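Local coordinates for protein PES4 (Saccharomyces cerevisiae, PDB 6EXX), which probably binds mRNA 3'-UTRs, poly(A) and poly(U) RNA, and is represented here by its fourth RNA recognition motif (RRM), at residues I28-Q34 with S46-R52; L7-A12 with S43-G47; A57-F61 with T75-E79. All coordinates share one frame; numbering follows the deposited sequence.

Interaction 1: residues I28-Q34 with S46-R52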
ATOM      1  N   ILE A  28       5.360  11.473   5.131  1.00 10.78           N
ATOM      2  CA  ILE A  28       4.011  11.092   5.536  1.00 11.58           C
ATOM      3  C   ILE A  28       4.074  10.136   6.710  1.00 13.18           C
ATOM      4  O   ILE A  28       4.842   9.172   6.685  1.00 13.92           O
ATOM      5  CB  ILE A  28       3.259  10.420   4.371  1.00 11.76           C
ATOM      6  CG1 ILE A  28       2.935  11.467   3.307  1.00 12.76           C
ATOM      7  CG2 ILE A  28       1.987   9.712   4.857  1.00 13.12           C
ATOM      8  CD1 ILE A  28       2.460  10.901   2.012  1.00 13.50           C
ATOM      9  N   ARG A  29       3.259  10.407   7.728  1.00 13.04           N
ATOM     10  CA  ARG A  29       3.128   9.540   8.888  1.00 14.12           C
ATOM     11  C   ARG A  29       1.752   8.886   8.858  1.00 13.31           C
ATOM     12  O   ARG A  29       0.766   9.491   9.270  1.00 13.72           O
ATOM     13  CB  ARG A  29       3.289  10.353  10.173  1.00 18.03           C
ATOM     14  CG  ARG A  29       4.633  11.057  10.284  1.00 22.86           C
ATOM     15  CD  ARG A  29       4.783  11.794  11.606  1.00 28.31           C
ATOM     16  NE  ARG A  29       3.775  12.837  11.775  1.00 33.31           N
ATOM     17  CZ  ARG A  29       2.888  12.873  12.764  1.00 37.09           C
ATOM     18  NH1 ARG A  29       2.880  11.919  13.687  1.00 38.61           N
ATOM     19  NH2 ARG A  29       2.010  13.863  12.833  1.00 38.09           N
ATOM     20  N   PRO A  30       1.675   7.649   8.348  1.00 13.38           N
ATOM     21  CA  PRO A  30       0.387   6.959   8.352  1.00 12.42           C
ATOM     22  C   PRO A  30      -0.003   6.592   9.773  1.00 12.12           C
ATOM     23  O   PRO A  30       0.859   6.482  10.644  1.00 14.40           O
ATOM     24  CB  PRO A  30       0.663   5.700   7.529  1.00 13.71           C
ATOM     25  CG  PRO A  30       2.115   5.438   7.743  1.00 15.34           C
ATOM     26  CD  PRO A  30       2.762   6.785   7.859  1.00 14.41           C
ATOM     27  N   PHE A  31      -1.294   6.415  10.006  1.00 11.69           N
ATOM     28  CA  PHE A  31      -1.751   5.848  11.263  1.00 12.41           C
ATOM     29  C   PHE A  31      -1.323   4.384  11.364  1.00 12.52           C
ATOM     30  O   PHE A  31      -0.956   3.921  12.443  1.00 15.18           O
ATOM     31  CB  PHE A  31      -3.273   5.942  11.392  1.00 13.26           C
ATOM     32  CG  PHE A  31      -3.786   7.288  11.830  1.00 14.74           C
ATOM     33  CD1 PHE A  31      -3.154   8.015  12.823  1.00 16.06           C
ATOM     34  CD2 PHE A  31      -4.950   7.804  11.279  1.00 15.26           C
ATOM     35  CE1 PHE A  31      -3.656   9.237  13.234  1.00 17.03           C
ATOM     36  CE2 PHE A  31      -5.452   9.024  11.691  1.00 15.59           C
ATOM     37  CZ  PHE A  31      -4.801   9.738  12.659  1.00 16.01           C
ATOM     38  N   LYS A  32      -1.382   3.649  10.252  1.00 11.75           N
ATOM     39  CA  LYS A  32      -1.079   2.222  10.283  1.00 12.45           C
ATOM     40  C   LYS A  32      -0.719   1.717   8.895  1.00 11.00           C
ATOM     41  O   LYS A  32      -1.398   2.040   7.935  1.00 11.46           O
ATOM     42  CB  LYS A  32      -2.296   1.440  10.797  1.00 15.80           C
ATOM     43  CG  LYS A  32      -2.044  -0.050  11.017  1.00 20.06           C
ATOM     44  CD  LYS A  32      -1.304  -0.296  12.325  1.00 24.54           C
ATOM     45  CE  LYS A  32      -1.174  -1.780  12.632  1.00 27.88           C
ATOM     46  NZ  LYS A  32      -0.172  -2.445  11.756  1.00 29.81           N
ATOM     47  N   ILE A  33       0.331   0.907   8.812  1.00 11.27           N
ATOM     48  CA  ILE A  33       0.608   0.095   7.633  1.00 10.69           C
ATOM     49  C   ILE A  33       0.399  -1.337   8.068  1.00 11.25           C
ATOM     50  O   ILE A  33       1.014  -1.774   9.034  1.00 12.98           O
ATOM     51  CB  ILE A  33       2.047   0.263   7.128  1.00 12.35           C
ATOM     52  CG1 ILE A  33       2.276   1.711   6.718  1.00 13.38           C
ATOM     53  CG2 ILE A  33       2.319  -0.691   5.963  1.00 12.93           C
ATOM     54  CD1 ILE A  33       3.713   2.032   6.326  1.00 14.34           C
ATOM     55  N   GLN A  34      -0.470  -2.068   7.387  1.00 11.18           N
ATOM     56  CA  GLN A  34      -0.812  -3.413   7.811  1.00 12.82           C
ATOM     57  C   GLN A  34      -0.944  -4.342   6.618  1.00 12.08           C
ATOM     58  O   GLN A  34      -1.869  -4.208   5.828  1.00 13.88           O
ATOM     59  CB  GLN A  34      -2.131  -3.381   8.577  1.00 15.51           C
ATOM     60  CG  GLN A  34      -2.618  -4.745   9.044  1.00 17.89           C
ATOM     61  CD  GLN A  34      -3.589  -4.641  10.196  1.00 20.39           C
ATOM     62  OE1 GLN A  34      -3.341  -3.924  11.162  1.00 22.33           O
ATOM     63  NE2 GLN A  34      -4.705  -5.344  10.094  1.00 20.39           N
ATOM     64  N   SER A  46      -1.885  -8.845   0.782  1.00  8.74           N
ATOM     65  CA  SER A  46      -2.865  -7.774   0.803  1.00  8.81           C
ATOM     66  C   SER A  46      -2.902  -7.121   2.173  1.00  8.48           C
ATOM     67  O   SER A  46      -2.454  -7.695   3.162  1.00  9.34           O
ATOM     68  CB  SER A  46      -4.244  -8.308   0.445  1.00 10.21           C
ATOM     69  OG  SER A  46      -4.637  -9.324   1.337  1.00 12.62           O
ATOM     70  N   GLY A  47      -3.442  -5.915   2.219  1.00  9.00           N
ATOM     71  CA  GLY A  47      -3.557  -5.183   3.454  1.00 10.02           C
ATOM     72  C   GLY A  47      -4.016  -3.776   3.175  1.00  9.13           C
ATOM     73  O   GLY A  47      -4.772  -3.537   2.224  1.00  9.34           O
ATOM     74  N   PHE A  48      -3.555  -2.838   3.988  1.00  9.46           N
ATOM     75  CA  PHE A  48      -3.971  -1.460   3.814  1.00  8.92           C
ATOM     76  C   PHE A  48      -2.992  -0.511   4.465  1.00  9.27           C
ATOM     77  O   PHE A  48      -2.173  -0.904   5.302  1.00  9.80           O
ATOM     78  CB  PHE A  48      -5.373  -1.233   4.397  1.00  9.94           C
ATOM     79  CG  PHE A  48      -5.459  -1.488   5.875  1.00 11.42           C
ATOM     80  CD1 PHE A  48      -5.159  -0.488   6.793  1.00 13.12           C
ATOM     81  CD2 PHE A  48      -5.852  -2.724   6.355  1.00 13.27           C
ATOM     82  CE1 PHE A  48      -5.235  -0.728   8.152  1.00 14.52           C
ATOM     83  CE2 PHE A  48      -5.935  -2.967   7.712  1.00 15.05           C
ATOM     84  CZ  PHE A  48      -5.630  -1.968   8.609  1.00 15.05           C
ATOM     85  N   ILE A  49      -3.086   0.749   4.062  1.00  8.85           N
ATOM     86  CA  ILE A  49      -2.431   1.830   4.769  1.00  8.52           C
ATOM     87  C   ILE A  49      -3.518   2.817   5.159  1.00  8.88           C
ATOM     88  O   ILE A  49      -4.277   3.294   4.304  1.00  9.45           O
ATOM     89  CB  ILE A  49      -1.352   2.549   3.934  1.00  8.88           C
ATOM     90  CG1 ILE A  49      -0.335   1.545   3.369  1.00  9.94           C
ATOM     91  CG2 ILE A  49      -0.684   3.608   4.797  1.00  9.70           C
ATOM     92  CD1 ILE A  49       0.619   2.166   2.356  1.00 11.35           C
ATOM     93  N   LYS A  50      -3.591   3.121   6.451  1.00  8.64           N
ATOM     94  CA  LYS A  50      -4.562   4.070   6.973  1.00  9.54           C
ATOM     95  C   LYS A  50      -3.845   5.389   7.174  1.00  9.42           C
ATOM     96  O   LYS A  50      -2.908   5.469   7.966  1.00 10.94           O
ATOM     97  CB  LYS A  50      -5.150   3.599   8.299  1.00 10.73           C
ATOM     98  CG  LYS A  50      -6.273   4.500   8.802  1.00 12.90           C
ATOM     99  CD  LYS A  50      -6.634   4.281  10.265  1.00 17.48           C
ATOM    100  CE  LYS A  50      -7.015   2.863  10.579  1.00 20.47           C
ATOM    101  NZ  LYS A  50      -7.376   2.759  12.017  1.00 21.02           N
ATOM    102  N   PHE A  51      -4.290   6.405   6.443  1.00  9.66           N
ATOM    103  CA  PHE A  51      -3.689   7.732   6.482  1.00 10.01           C
ATOM    104  C   PHE A  51      -4.521   8.709   7.307  1.00 10.68           C
ATOM    105  O   PHE A  51      -5.727   8.532   7.490  1.00 11.25           O
ATOM    106  CB  PHE A  51      -3.545   8.289   5.067  1.00  9.54           C
ATOM    107  CG  PHE A  51      -2.627   7.490   4.191  1.00  8.89           C
ATOM    108  CD1 PHE A  51      -1.259   7.714   4.219  1.00  9.93           C
ATOM    109  CD2 PHE A  51      -3.127   6.528   3.331  1.00  8.63           C
ATOM    110  CE1 PHE A  51      -0.417   7.001   3.401  1.00  9.95           C
ATOM    111  CE2 PHE A  51      -2.278   5.814   2.518  1.00  9.23           C
ATOM    112  CZ  PHE A  51      -0.928   6.046   2.560  1.00  9.08           C
ATOM    113  N   ARG A  52      -3.861   9.756   7.787  1.00 11.70           N
ATOM    114  CA  ARG A  52      -4.514  10.788   8.573  1.00 12.41           C
ATOM    115  C   ARG A  52      -5.480  11.642   7.763  1.00 13.43           C
ATOM    116  O   ARG A  52      -6.409  12.214   8.327  1.00 15.03           O
ATOM    117  CB  ARG A  52      -3.459  11.686   9.210  1.00 13.57           C
ATOM    118  CG  ARG A  52      -2.521  10.956  10.130  1.00 16.31           C
ATOM    119  CD  ARG A  52      -1.275  11.777  10.423  1.00 19.10           C
ATOM    120  NE  ARG A  52      -0.348  11.048  11.284  1.00 22.49           N
ATOM    121  CZ  ARG A  52      -0.401  11.038  12.610  1.00 25.77           C
ATOM    122  NH1 ARG A  52      -1.337  11.721  13.255  1.00 26.98           N
ATOM    123  NH2 ARG A  52       0.490  10.339  13.295  1.00 27.39           N
TER
HETATM  124  O   HOH W   1      -1.093   9.968   7.141  1.00 13.24           O
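Pro-30, Ile-33 and Ile-49 make up the tight side of this contact. Ile-33 and Ile-49 are a non-hydrogen-bonded antiparallel pair whose side chains run alongside each other, with Ile-33 CG1 4.0 Å from Ile-49 CG2. Pro-30 CB sits 3.7 Å from Ile-49 CG2. Beyond it, Ile-28 CG2 meets the edge of the Phe-51 ring, 3.9 Å from Phe-51 CD1. Ile-28, Ile-33, Ile-49 and Phe-51 are buried in the hydrophobic core under helices 16-25 and 54-64.

The backbones form the hairpin of strands 32-39 and 44-51, the second and third strands of an RRM. Lys-32 and Lys-50 are a hydrogen-bonded pair, as are Gln-34 and Phe-48. Phe-31 and Lys-32 both face Lys-50, a classic beta bulge: Lys-50 O takes Lys-32 N at 3.3 Å, on a lone pair, and a weak bond from Phe-31 N.

The other face is more open to solvent, with Lys-32 exposed and Gln-34, Phe-48 and Lys-50 partly so. Strand 44-51 holds the RNP1 sequence, and Phe-48 occupies one of its aromatic positions, consistent with a place on the RNA-binding surface. Its CG stands between the backbone N and the carbonyl carbon (chi1 62°). This sets the ring alongside Gln-34, whose CB lies over one ring face, 4.0 Å from the centroid. Gln-34 NE2 is hydrogen-bonded to Asp-36 OD2.

At the bulged end, Arg-52 CG sits over the centre of the Phe-31 ring, 3.7 Å from the centroid. Its straight chain carries Arg-52 NE to Arg-29 O at 2.8 Å. The Arg-52 guanidinium lies between Phe-31 CE1 and the Arg-29 guanidinium. Arg-29 NH1 and Arg-52 NH2 are both donors only 2.9 Å apart, a likely unfavourable approach of like charges. Water 1 links Arg-29 O to Arg-52 N.

Interaction 2: residues L7-A12 with S43-G47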
ATOM      1  N   LEU A   7      -4.839  -2.413  -0.422  1.00  8.37           N
ATOM      2  CA  LEU A   7      -3.823  -2.894  -1.336  1.00  7.98           C
ATOM      3  C   LEU A   7      -3.946  -4.398  -1.497  1.00  8.48           C
ATOM      4  O   LEU A   7      -4.174  -5.113  -0.521  1.00  9.71           O
ATOM      5  CB  LEU A   7      -2.432  -2.590  -0.776  1.00  9.41           C
ATOM      6  CG  LEU A   7      -2.096  -1.119  -0.574  1.00 10.73           C
ATOM      7  CD1 LEU A   7      -0.746  -0.973   0.091  1.00 11.56           C
ATOM      8  CD2 LEU A   7      -2.143  -0.355  -1.889  1.00 12.01           C
ATOM      9  N   GLU A   8      -3.762  -4.887  -2.719  1.00  8.15           N
ATOM     10  CA  GLU A   8      -3.678  -6.314  -2.954  1.00  8.67           C
ATOM     11  C   GLU A   8      -2.782  -6.581  -4.160  1.00  8.21           C
ATOM     12  O   GLU A   8      -2.284  -5.663  -4.806  1.00  8.29           O
ATOM     13  CB  GLU A   8      -5.075  -6.912  -3.133  1.00 10.67           C
ATOM     14  CG  GLU A   8      -5.757  -6.480  -4.399  1.00 12.33           C
ATOM     15  CD  GLU A   8      -7.098  -7.140  -4.605  1.00 15.22           C
ATOM     16  OE1 GLU A   8      -7.841  -7.325  -3.620  1.00 17.49           O
ATOM     17  OE2 GLU A   8      -7.406  -7.479  -5.760  1.00 16.78           O
ATOM     18  N   ASN A   9      -2.581  -7.860  -4.445  1.00  8.02           N
ATOM     19  CA  ASN A   9      -1.659  -8.268  -5.491  1.00  8.17           C
ATOM     20  C   ASN A   9      -0.253  -7.750  -5.188  1.00  7.71           C
ATOM     21  O   ASN A   9       0.497  -7.395  -6.106  1.00  8.37           O
ATOM     22  CB  ASN A   9      -2.139  -7.817  -6.876  1.00  8.63           C
ATOM     23  CG  ASN A   9      -1.726  -8.776  -7.980  1.00  9.63           C
ATOM     24  OD1 ASN A   9      -1.795  -9.999  -7.805  1.00 10.75           O
ATOM     25  ND2 ASN A   9      -1.296  -8.242  -9.113  1.00  9.97           N
ATOM     26  N   LEU A  10       0.113  -7.736  -3.904  1.00  7.62           N
ATOM     27  CA  LEU A  10       1.439  -7.313  -3.482  1.00  7.06           C
ATOM     28  C   LEU A  10       2.418  -8.481  -3.540  1.00  7.19           C
ATOM     29  O   LEU A  10       2.250  -9.501  -2.870  1.00  8.10           O
ATOM     30  CB  LEU A  10       1.418  -6.773  -2.059  1.00  7.67           C
ATOM     31  CG  LEU A  10       0.437  -5.639  -1.778  1.00  8.04           C
ATOM     32  CD1 LEU A  10       0.578  -5.187  -0.348  1.00  9.07           C
ATOM     33  CD2 LEU A  10       0.617  -4.490  -2.767  1.00  9.48           C
ATOM     34  N   SER A  11       3.457  -8.331  -4.343  1.00  6.93           N
ATOM     35  CA  SER A  11       4.544  -9.284  -4.354  1.00  7.33           C
ATOM     36  C   SER A  11       5.239  -9.303  -2.998  1.00  6.79           C
ATOM     37  O   SER A  11       5.114  -8.402  -2.172  1.00  7.19           O
ATOM     38  CB  SER A  11       5.535  -8.894  -5.434  1.00  7.77           C
ATOM     39  OG  SER A  11       6.112  -7.653  -5.108  1.00  8.01           O
ATOM     40  N   ALA A  12       6.020 -10.353  -2.776  1.00  7.44           N
ATOM     41  CA  ALA A  12       6.822 -10.457  -1.564  1.00  7.58           C
ATOM     42  C   ALA A  12       7.715  -9.245  -1.326  1.00  6.82           C
ATOM     43  O   ALA A  12       7.899  -8.829  -0.182  1.00  7.64           O
ATOM     44  CB  ALA A  12       7.661 -11.724  -1.598  1.00  8.11           C
ATOM     45  N   SER A  43      -0.159 -16.148  -4.885  1.00 11.79           N
ATOM     46  CA  SER A  43       1.072 -15.944  -4.124  1.00 11.83           C
ATOM     47  C   SER A  43       1.376 -14.456  -3.961  1.00 10.00           C
ATOM     48  O   SER A  43       2.487 -13.995  -4.232  1.00 10.62           O
ATOM     49  CB  SER A  43       2.250 -16.670  -4.775  1.00 14.69           C
ATOM     50  OG  SER A  43       1.957 -18.043  -4.919  1.00 19.19           O
ATOM     51  N   THR A  44       0.376 -13.708  -3.522  1.00  9.21           N
ATOM     52  CA  THR A  44       0.541 -12.289  -3.244  1.00  8.93           C
ATOM     53  C   THR A  44      -0.130 -11.929  -1.938  1.00  8.38           C
ATOM     54  O   THR A  44      -0.981 -12.670  -1.425  1.00  9.52           O
ATOM     55  CB  THR A  44      -0.053 -11.398  -4.356  1.00  9.70           C
ATOM     56  OG1 THR A  44      -1.459 -11.638  -4.471  1.00 10.55           O
ATOM     57  CG2 THR A  44       0.627 -11.637  -5.700  1.00 10.24           C
ATOM     58  N   TYR A  45       0.271 -10.775  -1.415  1.00  8.05           N
ATOM     59  CA  TYR A  45      -0.198 -10.272  -0.138  1.00  8.18           C
ATOM     60  C   TYR A  45      -1.212  -9.148  -0.317  1.00  8.30           C
ATOM     61  O   TYR A  45      -1.368  -8.576  -1.396  1.00  8.83           O
ATOM     62  CB  TYR A  45       0.985  -9.760   0.685  1.00  8.38           C
ATOM     63  CG  TYR A  45       1.942 -10.835   1.148  1.00  8.53           C
ATOM     64  CD1 TYR A  45       2.973 -11.300   0.341  1.00  8.39           C
ATOM     65  CD2 TYR A  45       1.818 -11.372   2.408  1.00  9.22           C
ATOM     66  CE1 TYR A  45       3.852 -12.286   0.790  1.00  8.84           C
ATOM     67  CE2 TYR A  45       2.678 -12.347   2.868  1.00  9.64           C
ATOM     68  CZ  TYR A  45       3.697 -12.806   2.054  1.00  8.97           C
ATOM     69  OH  TYR A  45       4.538 -13.767   2.541  1.00  9.96           O
ATOM     70  N   SER A  46      -1.885  -8.845   0.782  1.00  8.74           N
ATOM     71  CA  SER A  46      -2.865  -7.774   0.803  1.00  8.81           C
ATOM     72  C   SER A  46      -2.902  -7.121   2.173  1.00  8.48           C
ATOM     73  O   SER A  46      -2.454  -7.695   3.162  1.00  9.34           O
ATOM     74  CB  SER A  46      -4.244  -8.308   0.445  1.00 10.21           C
ATOM     75  OG  SER A  46      -4.637  -9.324   1.337  1.00 12.62           O
ATOM     76  N   GLY A  47      -3.442  -5.915   2.219  1.00  9.00           N
ATOM     77  CA  GLY A  47      -3.557  -5.183   3.454  1.00 10.02           C
ATOM     78  C   GLY A  47      -4.016  -3.776   3.175  1.00  9.13           C
ATOM     79  O   GLY A  47      -4.772  -3.537   2.224  1.00  9.34           O
TER
HETATM   80  O   HOH W   2      -3.527 -10.392  -3.285  1.00 14.02           O
HETATM   81  O   HOH W   3       5.078 -13.470  -3.295  1.00 16.84           O
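Leu-7 pairs with Gly-47, and Leu-10 with Tyr-45, each as an antiparallel hydrogen-bonded pair. Strands 3-10 and 44-51 carry the RNP2 and RNP1 sequences of the RRM and lie side by side in the middle of its sheet. Between the two pairs the register slips by one at a G1 beta bulge. Asn-9 and Leu-10 both face Tyr-45, and Asn-9 takes the left-handed backbone conformation (phi 59°) usual at such a bulge. Leu-10 N then reaches Tyr-45 O at 3.0 Å. In return, Tyr-45 N gives a nearly straight bond to a lone pair of Leu-10 O.

Side chains close in around the bulge. Leu-10 CB lies 3.4 Å from Tyr-45 O and also meets Tyr-45 CB. The Tyr-45 ring presents an edge to Leu-10 O, in the ring plane. Thr-44 CG2 approaches Asn-9 OD1 at 3.6 Å. Ser-46 CB touches Glu-8 CB, 3.9 Å away.

A second shell fixes these groups. Asn-9 ND2 donates to Ile-73 O in the next strand, tying the bulge to strand 72-78. Thr-44 OG1 bonds to Ser-42 OG, and the Tyr-38 ring meets that of Tyr-45. Water 3 joins the two segments at the Ala-12 end, donating to Ser-43 O and weakly accepting from Ala-12 N. Water 2 bridges the bulge itself, 2.9 Å from Asn-9 N and 2.7 Å from Thr-44 OG1.

Interaction 3: residues A57-F61 with T75-E79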
ATOM      1  N   ALA A  57      -2.846  10.308   1.666  1.00  9.11           N
ATOM      2  CA  ALA A  57      -3.185   9.105   0.924  1.00  8.49           C
ATOM      3  C   ALA A  57      -2.963   9.279  -0.577  1.00  8.58           C
ATOM      4  O   ALA A  57      -2.504   8.362  -1.255  1.00  9.22           O
ATOM      5  CB  ALA A  57      -4.618   8.701   1.204  1.00  9.74           C
ATOM      6  N   THR A  58      -3.302  10.451  -1.090  1.00  8.57           N
ATOM      7  CA  THR A  58      -3.174  10.760  -2.507  1.00  8.70           C
ATOM      8  C   THR A  58      -1.763  10.493  -3.019  1.00  7.56           C
ATOM      9  O   THR A  58      -1.584   9.904  -4.084  1.00  8.22           O
ATOM     10  CB  THR A  58      -3.537  12.245  -2.733  1.00  9.75           C
ATOM     11  OG1 THR A  58      -4.942  12.423  -2.549  1.00 10.90           O
ATOM     12  CG2 THR A  58      -3.158  12.725  -4.121  1.00 10.28           C
ATOM     13  N   ARG A  59      -0.764  10.970  -2.286  1.00  8.23           N
ATOM     14  CA  ARG A  59       0.595  10.864  -2.784  1.00  9.18           C
ATOM     15  C   ARG A  59       1.048   9.410  -2.891  1.00  9.49           C
ATOM     16  O   ARG A  59       1.708   9.021  -3.861  1.00  9.94           O
ATOM     17  CB  ARG A  59       1.551  11.687  -1.920  1.00 11.95           C
ATOM     18  CG  ARG A  59       1.126  13.147  -1.798  1.00 14.83           C
ATOM     19  CD  ARG A  59       2.287  14.128  -1.705  1.00 17.43           C
ATOM     20  NE  ARG A  59       3.016  14.036  -0.443  1.00 19.74           N
ATOM     21  CZ  ARG A  59       2.603  14.546   0.715  1.00 22.01           C
ATOM     22  NH1 ARG A  59       1.438  15.176   0.811  1.00 23.05           N
ATOM     23  NH2 ARG A  59       3.366  14.415   1.792  1.00 21.51           N
ATOM     24  N   ILE A  60       0.681   8.594  -1.912  1.00  8.28           N
ATOM     25  CA  ILE A  60       1.059   7.189  -1.933  1.00  8.28           C
ATOM     26  C   ILE A  60       0.214   6.399  -2.947  1.00  7.86           C
ATOM     27  O   ILE A  60       0.737   5.543  -3.664  1.00  8.99           O
ATOM     28  CB  ILE A  60       0.988   6.587  -0.511  1.00  8.84           C
ATOM     29  CG1 ILE A  60       1.922   7.347   0.444  1.00 10.74           C
ATOM     30  CG2 ILE A  60       1.309   5.109  -0.536  1.00  9.96           C
ATOM     31  CD1 ILE A  60       3.368   7.384   0.009  1.00 13.50           C
ATOM     32  N   PHE A  61      -1.076   6.702  -3.044  1.00  7.64           N
ATOM     33  CA  PHE A  61      -1.908   6.124  -4.083  1.00  7.80           C
ATOM     34  C   PHE A  61      -1.305   6.362  -5.461  1.00  7.90           C
ATOM     35  O   PHE A  61      -1.220   5.459  -6.292  1.00  8.05           O
ATOM     36  CB  PHE A  61      -3.314   6.709  -4.042  1.00  8.59           C
ATOM     37  CG  PHE A  61      -4.171   6.261  -5.177  1.00  8.98           C
ATOM     38  CD1 PHE A  61      -4.858   5.069  -5.117  1.00 10.46           C
ATOM     39  CD2 PHE A  61      -4.275   7.015  -6.328  1.00 10.52           C
ATOM     40  CE1 PHE A  61      -5.643   4.645  -6.168  1.00 12.43           C
ATOM     41  CE2 PHE A  61      -5.057   6.588  -7.377  1.00 12.59           C
ATOM     42  CZ  PHE A  61      -5.744   5.407  -7.292  1.00 12.68           C
ATOM     43  N   THR A  75      -2.545  -3.451  -6.921  1.00  9.69           N
ATOM     44  CA  THR A  75      -3.933  -3.164  -7.153  1.00 11.14           C
ATOM     45  C   THR A  75      -4.506  -2.506  -5.904  1.00 10.49           C
ATOM     46  O   THR A  75      -4.256  -2.931  -4.777  1.00 11.84           O
ATOM     47  CB  THR A  75      -4.595  -4.469  -7.577  1.00 14.86           C
ATOM     48  OG1 THR A  75      -3.930  -4.953  -8.762  1.00 15.60           O
ATOM     49  CG2 THR A  75      -6.057  -4.273  -7.848  1.00 16.94           C
ATOM     50  N   THR A  76      -5.229  -1.421  -6.121  1.00 10.41           N
ATOM     51  CA  THR A  76      -5.665  -0.575  -5.035  1.00 10.45           C
ATOM     52  C   THR A  76      -7.167  -0.421  -4.997  1.00  9.97           C
ATOM     53  O   THR A  76      -7.864  -0.600  -6.007  1.00 12.08           O
ATOM     54  CB  THR A  76      -5.124   0.836  -5.222  1.00 13.93           C
ATOM     55  OG1 THR A  76      -5.686   1.390  -6.424  1.00 15.86           O
ATOM     56  CG2 THR A  76      -3.595   0.826  -5.297  1.00 14.36           C
ATOM     57  N   SER A  77      -7.660  -0.048  -3.821  1.00 10.54           N
ATOM     58  CA  SER A  77      -9.004   0.499  -3.703  1.00 11.76           C
ATOM     59  C   SER A  77      -9.061   1.550  -2.603  1.00 11.43           C
ATOM     60  O   SER A  77      -8.503   1.366  -1.521  1.00 12.62           O
ATOM     61  CB  SER A  77     -10.053  -0.580  -3.396  1.00 13.73           C
ATOM     62  OG  SER A  77     -11.363  -0.018  -3.434  1.00 15.92           O
ATOM     63  N   TRP A  78      -9.785   2.636  -2.865  1.00 12.53           N
ATOM     64  CA  TRP A  78     -10.255   3.540  -1.809  1.00 15.11           C
ATOM     65  C   TRP A  78     -11.461   2.950  -1.098  1.00 19.82           C
ATOM     66  O   TRP A  78     -12.133   2.062  -1.621  1.00 20.40           O
ATOM     67  CB  TRP A  78     -10.674   4.880  -2.395  1.00 15.18           C
ATOM     68  CG  TRP A  78      -9.562   5.646  -3.011  1.00 15.60           C
ATOM     69  CD1 TRP A  78      -9.367   5.894  -4.339  1.00 17.86           C
ATOM     70  CD2 TRP A  78      -8.466   6.259  -2.320  1.00 15.96           C
ATOM     71  NE1 TRP A  78      -8.223   6.637  -4.517  1.00 18.34           N
ATOM     72  CE2 TRP A  78      -7.654   6.880  -3.293  1.00 17.81           C
ATOM     73  CE3 TRP A  78      -8.103   6.354  -0.973  1.00 15.72           C
ATOM     74  CZ2 TRP A  78      -6.497   7.574  -2.966  1.00 19.75           C
ATOM     75  CZ3 TRP A  78      -6.965   7.056  -0.649  1.00 17.73           C
ATOM     76  CH2 TRP A  78      -6.167   7.651  -1.642  1.00 19.62           C
ATOM     77  N   GLU A  79     -11.765   3.495   0.075  1.00 25.92           N
ATOM     78  CA  GLU A  79     -12.845   2.984   0.901  1.00 30.41           C
ATOM     79  C   GLU A  79     -14.134   3.786   0.724  1.00 31.85           C
ATOM     80  O   GLU A  79     -14.155   5.007   0.893  1.00 32.96           O
ATOM     81  CB  GLU A  79     -12.413   2.982   2.367  1.00 33.03           C
ATOM     82  CG  GLU A  79     -13.371   2.271   3.288  1.00 34.88           C
ATOM     83  CD  GLU A  79     -12.713   1.847   4.580  1.00 35.88           C
ATOM     84  OE1 GLU A  79     -11.939   2.647   5.150  1.00 35.87           O
ATOM     85  OE2 GLU A  79     -12.965   0.708   5.024  1.00 36.38           O
TER
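From Ala-57 to Phe-61 the axis of helix 54-64 runs nearly antiparallel, at 159°, to that of strand 72-78 around Thr-76 and Trp-78, and the two local axes come within 11.1 Å. The nearest CA atoms, those of Phe-61 and Thr-76, are 7.7 Å apart, so large side chains must span the gap. This is the second helix of the RRM packed on the last long strand of its sheet, on the side away from the expected RNA-binding surface. The contact lies near the protein surface.

Phe-61 N bonds to Ala-57 O one helical turn back, which brings both side chains to the same side of the helix. The CG of Phe-61 stands anti to the backbone N (chi1 174°), and this carries the ring out toward the strand. Trp-78 comes in over one face of that ring, with NE1 offset toward the rim. The phenyl and the five-membered ring have centroids 4.6 Å apart and planes at 31°, an oblique meeting. Trp-78 CZ2 approaches Phe-61 CG at 3.5 Å. An alanine in place of Phe-61 would probably leave this part of the indole without cover and open a gap between helix and strand beside Thr-76.

The far end of the indole turns its edge to the helix, where Trp-78 CH2 comes to 3.4 Å from Ala-57 CB. The ring of Phe-54, one turn earlier, also meets Trp-78. Thr-76 OG1 is hydrogen-bonded to Asn-65 OD1. The same Thr-76 oxygen lies 3.3 Å from Phe-61 CE1.

In the fold
From the N terminus, residues 7-12 come first and pair with residues 43-47. Interaction 2 thus closes a loop holding helix 16-25 and strand 32-39. Residues 28-34 lie inside that loop, and both contacts end on strand 44-51, sharing Ser-46 and Gly-47. Together they join three neighbouring strands. Interaction 3 follows in series, bringing strand 72-78 back to helix 54-64. It closes the loop that holds the end of that helix and strand 68-69. It meets interaction 1 where Phe-51 packs on Ala-57 and Ile-60. It meets interaction 2 through the probable hydrogen bond Glu-8 N to Thr-75 O, 2.9 Å, between adjacent strands.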